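PDB 4QNI: DUF4973 domain-containing protein from Bacteroides thetaiotaomicron, which is of unknown function but probably serves as an auxiliary nutrient-binding protein, a two-domain molecule likely to be made as a lipoprotein. Local coordinates for residues L52-S57 with E108-K113; A74-I79 with K160-I165; G258-K263 with I305-V310. All coordinates share one frame; numbering follows the deposited sequence.

Contact 1: L52-S57 with E108-K113; sequences LPILVS and ESLQIK
With CG1 beside the backbone N (chi1 -70°) and the chain beyond it fully extended (chi2 178°), Ile-54 sends CD1 out to CD2 of Leu-110, whose own CG lies anti to its backbone N (chi1 176°). The two methyls meet tip to tip, CD1 of Ile-54 to CD2 of Leu-110 at 3.9 Å. Two residues further along each strand the pattern repeats, but more broadly. One methyl of Val-56, CG2, faces three carbons of Ile-112: CG2 of Val-56 lies 3.8 Å from CG1, 4.0 Å from CD1 and 4.1 Å from CG2 of Ile-112. The backbones stay well apart, with the CA atoms of Val-56 and Ile-112 separated by 8.2 Å, and no hydrogen bond joins the segments. All four residues point their CB toward the other strand, as expected where two sheets pack face to face through apolar side chains; this is consistent with the beta-sandwich of the E-set clan to which the domain belongs. Val-70, Leu-121 and Ile-142 also line the side chain of Ile-54, while Val-68 packs on Ile-112. Strand 47-56 pairs with strand 118-126 on one sheet and strand 109-112 with strand 66-72 on the other, and residues 54-56 add an antiparallel strand of the second subunit, whose Ile-13 rests on Ile-54 and Val-56.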
loop_
_atom_site.group_PDB
_atom_site.type_symbol
_atom_site.label_atom_id
_atom_site.label_comp_id
_atom_site.label_asym_id
_atom_site.label_seq_id
_atom_site.Cartn_x
_atom_site.Cartn_y
_atom_site.Cartn_z
ATOM N N LEU A 52 -13.327 -11.531 25.319
ATOM C CA LEU A 52 -12.872 -10.482 24.407
ATOM C C LEU A 52 -11.850 -9.575 25.084
ATOM O O LEU A 52 -12.188 -8.873 26.039
ATOM C CB LEU A 52 -14.091 -9.678 23.892
ATOM C CG LEU A 52 -13.840 -8.516 22.925
ATOM C CD1 LEU A 52 -13.521 -9.027 21.516
ATOM C CD2 LEU A 52 -15.043 -7.586 22.880
ATOM N N PRO A 53 -10.590 -9.563 24.588
ATOM C CA PRO A 53 -9.563 -8.712 25.203
ATOM C C PRO A 53 -9.795 -7.217 25.012
ATOM O O PRO A 53 -10.242 -6.763 23.959
ATOM C CB PRO A 53 -8.280 -9.136 24.480
ATOM C CG PRO A 53 -8.587 -10.482 23.876
ATOM C CD PRO A 53 -10.013 -10.359 23.481
ATOM N N ILE A 54 -9.484 -6.460 26.063
ATOM C CA ILE A 54 -9.552 -5.006 26.125
ATOM C C ILE A 54 -8.195 -4.586 26.616
ATOM O O ILE A 54 -7.745 -5.069 27.665
ATOM C CB ILE A 54 -10.716 -4.505 27.016
ATOM C CG1 ILE A 54 -12.097 -4.781 26.341
ATOM C CG2 ILE A 54 -10.529 -3.027 27.368
ATOM C CD1 ILE A 54 -13.275 -4.385 27.137
ATOM N N LEU A 55 -7.516 -3.749 25.828
ATOM C CA LEU A 55 -6.169 -3.290 26.124
ATOM C C LEU A 55 -6.173 -1.915 26.775
ATOM O O LEU A 55 -6.970 -1.047 26.417
ATOM C CB LEU A 55 -5.332 -3.286 24.836
ATOM C CG LEU A 55 -5.291 -4.596 24.016
ATOM C CD1 LEU A 55 -4.640 -4.359 22.649
ATOM C CD2 LEU A 55 -4.584 -5.710 24.770
ATOM N N VAL A 56 -5.298 -1.739 27.762
ATOM C CA VAL A 56 -5.163 -0.509 28.552
ATOM C C VAL A 56 -3.708 -0.071 28.613
ATOM O O VAL A 56 -2.852 -0.851 29.016
ATOM C CB VAL A 56 -5.713 -0.686 29.997
ATOM C CG1 VAL A 56 -5.829 0.659 30.708
ATOM C CG2 VAL A 56 -7.050 -1.424 30.017
ATOM N N SER A 57 -3.445 1.197 28.283
ATOM C CA SER A 57 -2.125 1.837 28.407
ATOM C C SER A 57 -1.959 2.454 29.840
ATOM O O SER A 57 -2.938 2.563 30.570
ATOM C CB SER A 57 -1.977 2.914 27.339
ATOM O OG SER A 57 -2.904 3.963 27.576
ATOM N N GLU A 108 -21.637 -4.512 31.348
ATOM C CA GLU A 108 -21.557 -3.152 30.824
ATOM C C GLU A 108 -20.359 -2.449 31.445
ATOM O O GLU A 108 -20.001 -1.360 31.016
ATOM C CB GLU A 108 -22.853 -2.388 31.082
ATOM C CG GLU A 108 -23.845 -2.505 29.934
ATOM C CD GLU A 108 -25.283 -2.209 30.326
ATOM O OE1 GLU A 108 -25.612 -1.017 30.528
ATOM O OE2 GLU A 108 -26.080 -3.171 30.438
ATOM N N SER A 109 -19.694 -3.117 32.401
ATOM C CA SER A 109 -18.559 -2.591 33.137
ATOM C C SER A 109 -17.508 -3.693 33.381
ATOM O O SER A 109 -17.851 -4.810 33.756
ATOM C CB SER A 109 -19.048 -1.977 34.453
ATOM O OG SER A 109 -18.083 -1.989 35.490
ATOM N N LEU A 110 -16.222 -3.361 33.179
ATOM C CA LEU A 110 -15.128 -4.302 33.375
ATOM C C LEU A 110 -14.016 -3.666 34.202
ATOM O O LEU A 110 -13.572 -2.570 33.895
ATOM C CB LEU A 110 -14.587 -4.802 32.007
ATOM C CG LEU A 110 -13.365 -5.719 32.060
ATOM C CD1 LEU A 110 -13.728 -7.126 32.563
ATOM C CD2 LEU A 110 -12.619 -5.730 30.739
ATOM N N GLN A 111 -13.539 -4.380 35.218
ATOM C CA GLN A 111 -12.443 -3.911 36.054
ATOM C C GLN A 111 -11.106 -4.426 35.526
ATOM O O GLN A 111 -11.000 -5.599 35.138
ATOM C CB GLN A 111 -12.636 -4.379 37.502
ATOM C CG GLN A 111 -13.906 -3.872 38.184
ATOM C CD GLN A 111 -13.795 -2.480 38.767
ATOM O OE1 GLN A 111 -14.778 -1.732 38.805
ATOM N NE2 GLN A 111 -12.616 -2.096 39.257
ATOM N N ILE A 112 -10.085 -3.556 35.517
ATOM C CA ILE A 112 -8.715 -3.915 35.128
ATOM C C ILE A 112 -7.861 -3.755 36.381
ATOM O O ILE A 112 -7.906 -2.687 37.003
ATOM C CB ILE A 112 -8.138 -3.095 33.914
ATOM C CG1 ILE A 112 -9.168 -2.820 32.789
ATOM C CG2 ILE A 112 -6.824 -3.687 33.383
ATOM C CD1 ILE A 112 -9.523 -3.935 31.876
ATOM N N LYS A 113 -7.099 -4.802 36.766
ATOM C CA LYS A 113 -6.218 -4.753 37.944
ATOM C C LYS A 113 -5.125 -3.696 37.744
ATOM O O LYS A 113 -4.678 -3.468 36.614
ATOM C CB LYS A 113 -5.596 -6.127 38.237
#

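Contact 2: A74-I79 with K160-I165; sequences ADTLNI and KAILRI
Leu-77 and Ile-162 mark the nearest backbone approach, their CA atoms 7.0 Å apart, where helix 74-79 passes over strand 160-165 with the segment axes 9.2 Å apart and at 66° to each other. Thr-76 makes most of the contact from the helix, reaching both Lys-160 and Ile-162. With OG1 beside the backbone N (chi1 -57°), CG2 falls anti to it and rests on CD1 of Ile-162 at 3.8 Å, whereas OG1 lies over the aliphatic end of Lys-160, 3.4 Å from CE. That hydroxyl is hydrogen-bonded to OD2 of Asp-73, just ahead of the segment, and the amine of Lys-160 adds a long, weak ion pair to the same carboxylate. On the other branch of Ile-162, CG2 lies 4.3 Å from CD1 of Leu-77. Replacing Thr-76 by alanine removes OG1 and CG2, and is likely to leave OD2 of Asp-73 without its hydroxyl partner and a gap beside CD1 of Ile-162. The helix thus sits on one face of the mixed sheet, over strand 160-168, which lies between strands 24-30 and 135-142; Pro-139 touches both Leu-77 and Ile-162, Val-24 and Val-137 flank Ile-162, and Tyr-93 of strand 93-95 packs on Leu-77.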
loop_
_atom_site.group_PDB
_atom_site.type_symbol
_atom_site.label_atom_id
_atom_site.label_comp_id
_atom_site.label_asym_id
_atom_site.label_seq_id
_atom_site.Cartn_x
_atom_site.Cartn_y
_atom_site.Cartn_z
ATOM N N ALA A 74 -25.127 0.417 18.068
ATOM C CA ALA A 74 -25.973 0.236 16.886
ATOM C C ALA A 74 -25.685 1.318 15.819
ATOM O O ALA A 74 -25.783 1.033 14.628
ATOM C CB ALA A 74 -27.437 0.250 17.290
ATOM N N ASP A 75 -25.234 2.505 16.253
ATOM C CA ASP A 75 -24.898 3.647 15.379
ATOM C C ASP A 75 -23.817 3.320 14.396
ATOM O O ASP A 75 -24.039 3.496 13.209
ATOM C CB ASP A 75 -24.475 4.888 16.184
ATOM C CG ASP A 75 -25.604 5.645 16.823
ATOM O OD1 ASP A 75 -26.674 5.771 16.182
ATOM O OD2 ASP A 75 -25.405 6.163 17.942
ATOM N N THR A 76 -22.662 2.821 14.869
ATOM C CA THR A 76 -21.537 2.451 13.999
ATOM C C THR A 76 -21.966 1.340 13.018
ATOM O O THR A 76 -21.592 1.388 11.849
ATOM C CB THR A 76 -20.331 2.048 14.858
ATOM O OG1 THR A 76 -20.015 3.139 15.723
ATOM C CG2 THR A 76 -19.102 1.697 14.033
ATOM N N LEU A 77 -22.756 0.365 13.485
ATOM C CA LEU A 77 -23.248 -0.704 12.621
ATOM C C LEU A 77 -24.142 -0.109 11.527
ATOM O O LEU A 77 -23.986 -0.464 10.358
ATOM C CB LEU A 77 -24.007 -1.774 13.445
ATOM C CG LEU A 77 -24.605 -2.954 12.673
ATOM C CD1 LEU A 77 -23.571 -3.640 11.791
ATOM C CD2 LEU A 77 -25.226 -3.957 13.621
ATOM N N ASN A 78 -25.052 0.819 11.898
ATOM C CA ASN A 78 -25.917 1.480 10.914
ATOM C C ASN A 78 -25.119 2.211 9.834
ATOM O O ASN A 78 -25.399 2.002 8.658
ATOM C CB ASN A 78 -26.872 2.437 11.588
ATOM C CG ASN A 78 -27.959 1.718 12.349
ATOM O OD1 ASN A 78 -28.216 0.531 12.144
ATOM N ND2 ASN A 78 -28.597 2.418 13.264
ATOM N N ILE A 79 -24.105 3.030 10.223
ATOM C CA ILE A 79 -23.224 3.744 9.271
ATOM C C ILE A 79 -22.562 2.715 8.345
ATOM O O ILE A 79 -22.636 2.851 7.122
ATOM C CB ILE A 79 -22.160 4.631 9.974
ATOM C CG1 ILE A 79 -22.742 5.588 11.039
ATOM C CG2 ILE A 79 -21.213 5.330 8.983
ATOM C CD1 ILE A 79 -23.622 6.606 10.564
ATOM N N LYS A 160 -13.843 0.738 19.034
ATOM C CA LYS A 160 -15.066 0.126 18.530
ATOM C C LYS A 160 -14.805 -1.260 17.982
ATOM O O LYS A 160 -13.783 -1.492 17.351
ATOM C CB LYS A 160 -15.712 1.029 17.459
ATOM C CG LYS A 160 -16.602 2.088 18.105
ATOM C CD LYS A 160 -16.625 3.374 17.342
ATOM C CE LYS A 160 -17.681 4.325 17.838
ATOM N NZ LYS A 160 -17.624 4.547 19.311
ATOM N N ALA A 161 -15.729 -2.184 18.247
ATOM C CA ALA A 161 -15.633 -3.567 17.810
ATOM C C ALA A 161 -16.971 -4.022 17.171
ATOM O O ALA A 161 -17.984 -4.140 17.870
ATOM C CB ALA A 161 -15.264 -4.468 18.998
ATOM N N ILE A 162 -16.970 -4.250 15.846
ATOM C CA ILE A 162 -18.118 -4.743 15.101
ATOM C C ILE A 162 -17.807 -6.212 14.867
ATOM O O ILE A 162 -16.997 -6.543 14.001
ATOM C CB ILE A 162 -18.361 -3.915 13.815
ATOM C CG1 ILE A 162 -18.485 -2.392 14.082
ATOM C CG2 ILE A 162 -19.547 -4.433 13.017
ATOM C CD1 ILE A 162 -19.435 -1.883 15.273
ATOM N N LEU A 163 -18.359 -7.095 15.739
ATOM C CA LEU A 163 -17.999 -8.507 15.712
ATOM C C LEU A 163 -18.977 -9.398 14.955
ATOM O O LEU A 163 -20.090 -9.652 15.415
ATOM C CB LEU A 163 -17.758 -9.087 17.128
ATOM C CG LEU A 163 -16.977 -8.224 18.151
ATOM C CD1 LEU A 163 -17.145 -8.762 19.571
ATOM C CD2 LEU A 163 -15.497 -8.045 17.751
ATOM N N ARG A 164 -18.535 -9.895 13.794
ATOM C CA ARG A 164 -19.289 -10.879 13.044
ATOM C C ARG A 164 -19.093 -12.180 13.783
ATOM O O ARG A 164 -17.959 -12.700 13.838
ATOM C CB ARG A 164 -18.841 -10.983 11.573
ATOM C CG ARG A 164 -19.545 -12.114 10.817
ATOM C CD ARG A 164 -20.906 -11.690 10.298
ATOM N NE ARG A 164 -21.637 -12.787 9.660
ATOM C CZ ARG A 164 -21.612 -13.075 8.359
ATOM N NH1 ARG A 164 -20.820 -12.403 7.537
ATOM N NH2 ARG A 164 -22.349 -14.063 7.881
ATOM N N ILE A 165 -20.158 -12.626 14.461
ATOM C CA ILE A 165 -20.056 -13.835 15.265
ATOM C C ILE A 165 -20.347 -15.044 14.447
ATOM O O ILE A 165 -21.443 -15.172 13.867
ATOM C CB ILE A 165 -20.996 -13.797 16.504
ATOM C CG1 ILE A 165 -20.776 -12.517 17.371
ATOM C CG2 ILE A 165 -20.901 -15.100 17.310
ATOM C CD1 ILE A 165 -19.428 -12.332 17.924
#

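Contact 3: G258-K263 with I305-V310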
loop_
_atom_site.group_PDB
_atom_site.type_symbol
_atom_site.label_atom_id
_atom_site.label_comp_id
_atom_site.label_asym_id
_atom_site.label_seq_id
_atom_site.Cartn_x
_atom_site.Cartn_y
_atom_site.Cartn_z
ATOM N N GLY A 258 -38.080 -26.170 -6.130
ATOM C CA GLY A 258 -38.056 -27.433 -6.866
ATOM C C GLY A 258 -36.875 -28.318 -6.523
ATOM O O GLY A 258 -36.240 -28.883 -7.416
ATOM N N PHE A 259 -36.532 -28.364 -5.226
ATOM C CA PHE A 259 -35.414 -29.128 -4.677
ATOM C C PHE A 259 -35.670 -30.602 -4.882
ATOM O O PHE A 259 -36.801 -31.067 -4.716
ATOM C CB PHE A 259 -35.187 -28.792 -3.186
ATOM C CG PHE A 259 -34.060 -29.550 -2.524
ATOM C CD1 PHE A 259 -32.741 -29.126 -2.659
ATOM C CD2 PHE A 259 -34.316 -30.690 -1.769
ATOM C CE1 PHE A 259 -31.700 -29.830 -2.051
ATOM C CE2 PHE A 259 -33.269 -31.385 -1.147
ATOM C CZ PHE A 259 -31.972 -30.948 -1.292
ATOM N N GLU A 260 -34.630 -31.315 -5.326
ATOM C CA GLU A 260 -34.682 -32.741 -5.615
ATOM C C GLU A 260 -33.341 -33.377 -5.336
ATOM O O GLU A 260 -32.322 -32.946 -5.859
ATOM C CB GLU A 260 -35.079 -32.988 -7.084
ATOM C CG GLU A 260 -36.576 -33.080 -7.324
ATOM C CD GLU A 260 -37.203 -34.455 -7.168
ATOM O OE1 GLU A 260 -36.753 -35.400 -7.857
ATOM O OE2 GLU A 260 -38.190 -34.569 -6.405
ATOM N N LEU A 261 -33.335 -34.384 -4.497
ATOM C CA LEU A 261 -32.117 -35.133 -4.248
ATOM C C LEU A 261 -32.003 -36.261 -5.225
ATOM O O LEU A 261 -33.012 -36.875 -5.578
ATOM C CB LEU A 261 -32.097 -35.725 -2.842
ATOM C CG LEU A 261 -31.772 -34.789 -1.723
ATOM C CD1 LEU A 261 -32.103 -35.456 -0.416
ATOM C CD2 LEU A 261 -30.295 -34.348 -1.774
ATOM N N ASN A 262 -30.778 -36.580 -5.621
ATOM C CA ASN A 262 -30.533 -37.752 -6.419
ATOM C C ASN A 262 -30.591 -38.921 -5.439
ATOM O O ASN A 262 -29.875 -38.919 -4.438
ATOM C CB ASN A 262 -29.215 -37.640 -7.147
ATOM C CG ASN A 262 -28.933 -38.807 -8.056
ATOM O OD1 ASN A 262 -28.542 -39.885 -7.601
ATOM N ND2 ASN A 262 -29.128 -38.611 -9.361
ATOM N N LYS A 263 -31.519 -39.853 -5.671
ATOM C CA LYS A 263 -31.772 -40.994 -4.797
ATOM C C LYS A 263 -30.818 -42.207 -5.016
ATOM O O LYS A 263 -30.858 -43.136 -4.211
ATOM C CB LYS A 263 -33.229 -41.432 -4.977
ATOM N N ILE A 305 -36.628 -19.274 -14.607
ATOM C CA ILE A 305 -36.248 -20.445 -13.811
ATOM C C ILE A 305 -34.978 -21.078 -14.413
ATOM O O ILE A 305 -35.000 -21.549 -15.560
ATOM C CB ILE A 305 -37.407 -21.504 -13.709
ATOM C CG1 ILE A 305 -38.858 -20.925 -13.593
ATOM C CG2 ILE A 305 -37.129 -22.590 -12.695
ATOM C CD1 ILE A 305 -39.246 -20.017 -12.345
ATOM N N ILE A 306 -33.885 -21.097 -13.626
ATOM C CA ILE A 306 -32.601 -21.714 -13.971
ATOM C C ILE A 306 -32.399 -22.906 -13.046
ATOM O O ILE A 306 -32.051 -22.725 -11.875
ATOM C CB ILE A 306 -31.398 -20.736 -13.904
ATOM C CG1 ILE A 306 -31.700 -19.391 -14.593
ATOM C CG2 ILE A 306 -30.128 -21.408 -14.463
ATOM C CD1 ILE A 306 -30.815 -18.292 -14.159
ATOM N N ARG A 307 -32.632 -24.117 -13.574
ATOM C CA ARG A 307 -32.502 -25.352 -12.810
ATOM C C ARG A 307 -31.045 -25.814 -12.766
ATOM O O ARG A 307 -30.453 -26.152 -13.798
ATOM C CB ARG A 307 -33.410 -26.442 -13.373
ATOM C CG ARG A 307 -33.408 -27.688 -12.507
ATOM C CD ARG A 307 -34.699 -28.448 -12.673
ATOM N NE ARG A 307 -34.827 -29.551 -11.722
ATOM C CZ ARG A 307 -35.239 -29.425 -10.466
ATOM N NH1 ARG A 307 -35.541 -28.226 -9.976
ATOM N NH2 ARG A 307 -35.356 -30.492 -9.690
ATOM N N TYR A 308 -30.469 -25.818 -11.560
ATOM C CA TYR A 308 -29.083 -26.234 -11.362
ATOM C C TYR A 308 -28.964 -27.632 -10.842
ATOM O O TYR A 308 -29.798 -28.066 -10.047
ATOM C CB TYR A 308 -28.376 -25.306 -10.373
ATOM C CG TYR A 308 -28.056 -23.949 -10.945
ATOM C CD1 TYR A 308 -26.939 -23.760 -11.750
ATOM C CD2 TYR A 308 -28.856 -22.847 -10.663
ATOM C CE1 TYR A 308 -26.621 -22.510 -12.262
ATOM C CE2 TYR A 308 -28.551 -21.588 -11.174
ATOM C CZ TYR A 308 -27.430 -21.424 -11.975
ATOM O OH TYR A 308 -27.097 -20.195 -12.495
ATOM N N HIS A 309 -27.909 -28.333 -11.289
ATOM C CA HIS A 309 -27.481 -29.620 -10.793
ATOM C C HIS A 309 -26.168 -29.390 -10.040
ATOM O O HIS A 309 -25.156 -29.029 -10.639
ATOM C CB HIS A 309 -27.349 -30.679 -11.898
ATOM C CG HIS A 309 -27.085 -32.070 -11.380
ATOM N ND1 HIS A 309 -26.820 -33.119 -12.243
ATOM C CD2 HIS A 309 -27.067 -32.542 -10.107
ATOM C CE1 HIS A 309 -26.645 -34.185 -11.474
ATOM N NE2 HIS A 309 -26.776 -33.883 -10.182
ATOM N N VAL A 310 -26.215 -29.542 -8.720
ATOM C CA VAL A 310 -25.081 -29.366 -7.799
ATOM C C VAL A 310 -24.606 -30.760 -7.428
ATOM O O VAL A 310 -25.416 -31.565 -6.958
ATOM C CB VAL A 310 -25.529 -28.535 -6.569
ATOM C CG1 VAL A 310 -24.377 -28.300 -5.593
ATOM C CG2 VAL A 310 -26.174 -27.218 -7.015
#
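Hydrogen bonds from Arg-307 to the carbonyl of Gly-258 carry this surface contact. The guanidinium comes end-on, both terminal nitrogens converging on one oxygen: NH1 is 2.7 Å from O of Gly-258 with an N-H...O angle of 150°, and NH2 is 2.9 Å from the same O, more bent at 139°. The oxygen lies in the guanidinium plane. NH2 stands nearly on the line of the C=O bond, while NH1 is tilted out of the carbonyl plane. An extended chain from CG to NE gives Arg-307 its reach. That reach spans a strand of the ten-stranded antiparallel sheet of the C-terminal domain: strand 282-298 runs between 306-321 and 260-275, which Gly-258 just precedes; its Tyr-295 touches Arg-307 and OD1 of its Asn-297 accepts a further bond from NH1. Van der Waals contact is slight and falls on Glu-260, whose CB lies 3.6 Å from NH2 of Arg-307, near the guanidinium plane at its edge. Gly-258 has positive phi, which by itself favours glycine, and a CB there would lie tight against NH1 of Arg-307. As for charge, the bent chain of Glu-260 leaves OE1 5.4 Å from NH2 of Arg-307, too far for a salt bridge, though the opposite charges probably still attract weakly.

From the N terminus, strand 47-56 opens contact 1 and helix 74-85 opens contact 2 before strand 109-112 closes the first; strand 160-168 closes the second, so the two loops cross. Contact 1 joins the three-stranded sheet to the mixed one, and contact 2 lays the helix on that mixed sheet. Their centres are 19 Å apart, and they touch where CD2 of Leu-52 packs on CD1 of Leu-163 at 4.1 Å. Contact 3 follows in series, tying the start of strand 260-275 to strand 306-321 in the large antiparallel sheet on the opposite side of the chain's centre, about 20 Å from contact 2 by nearest atoms. Contacts 1 and 2 both reach the second subunit, 2 and 3 the third.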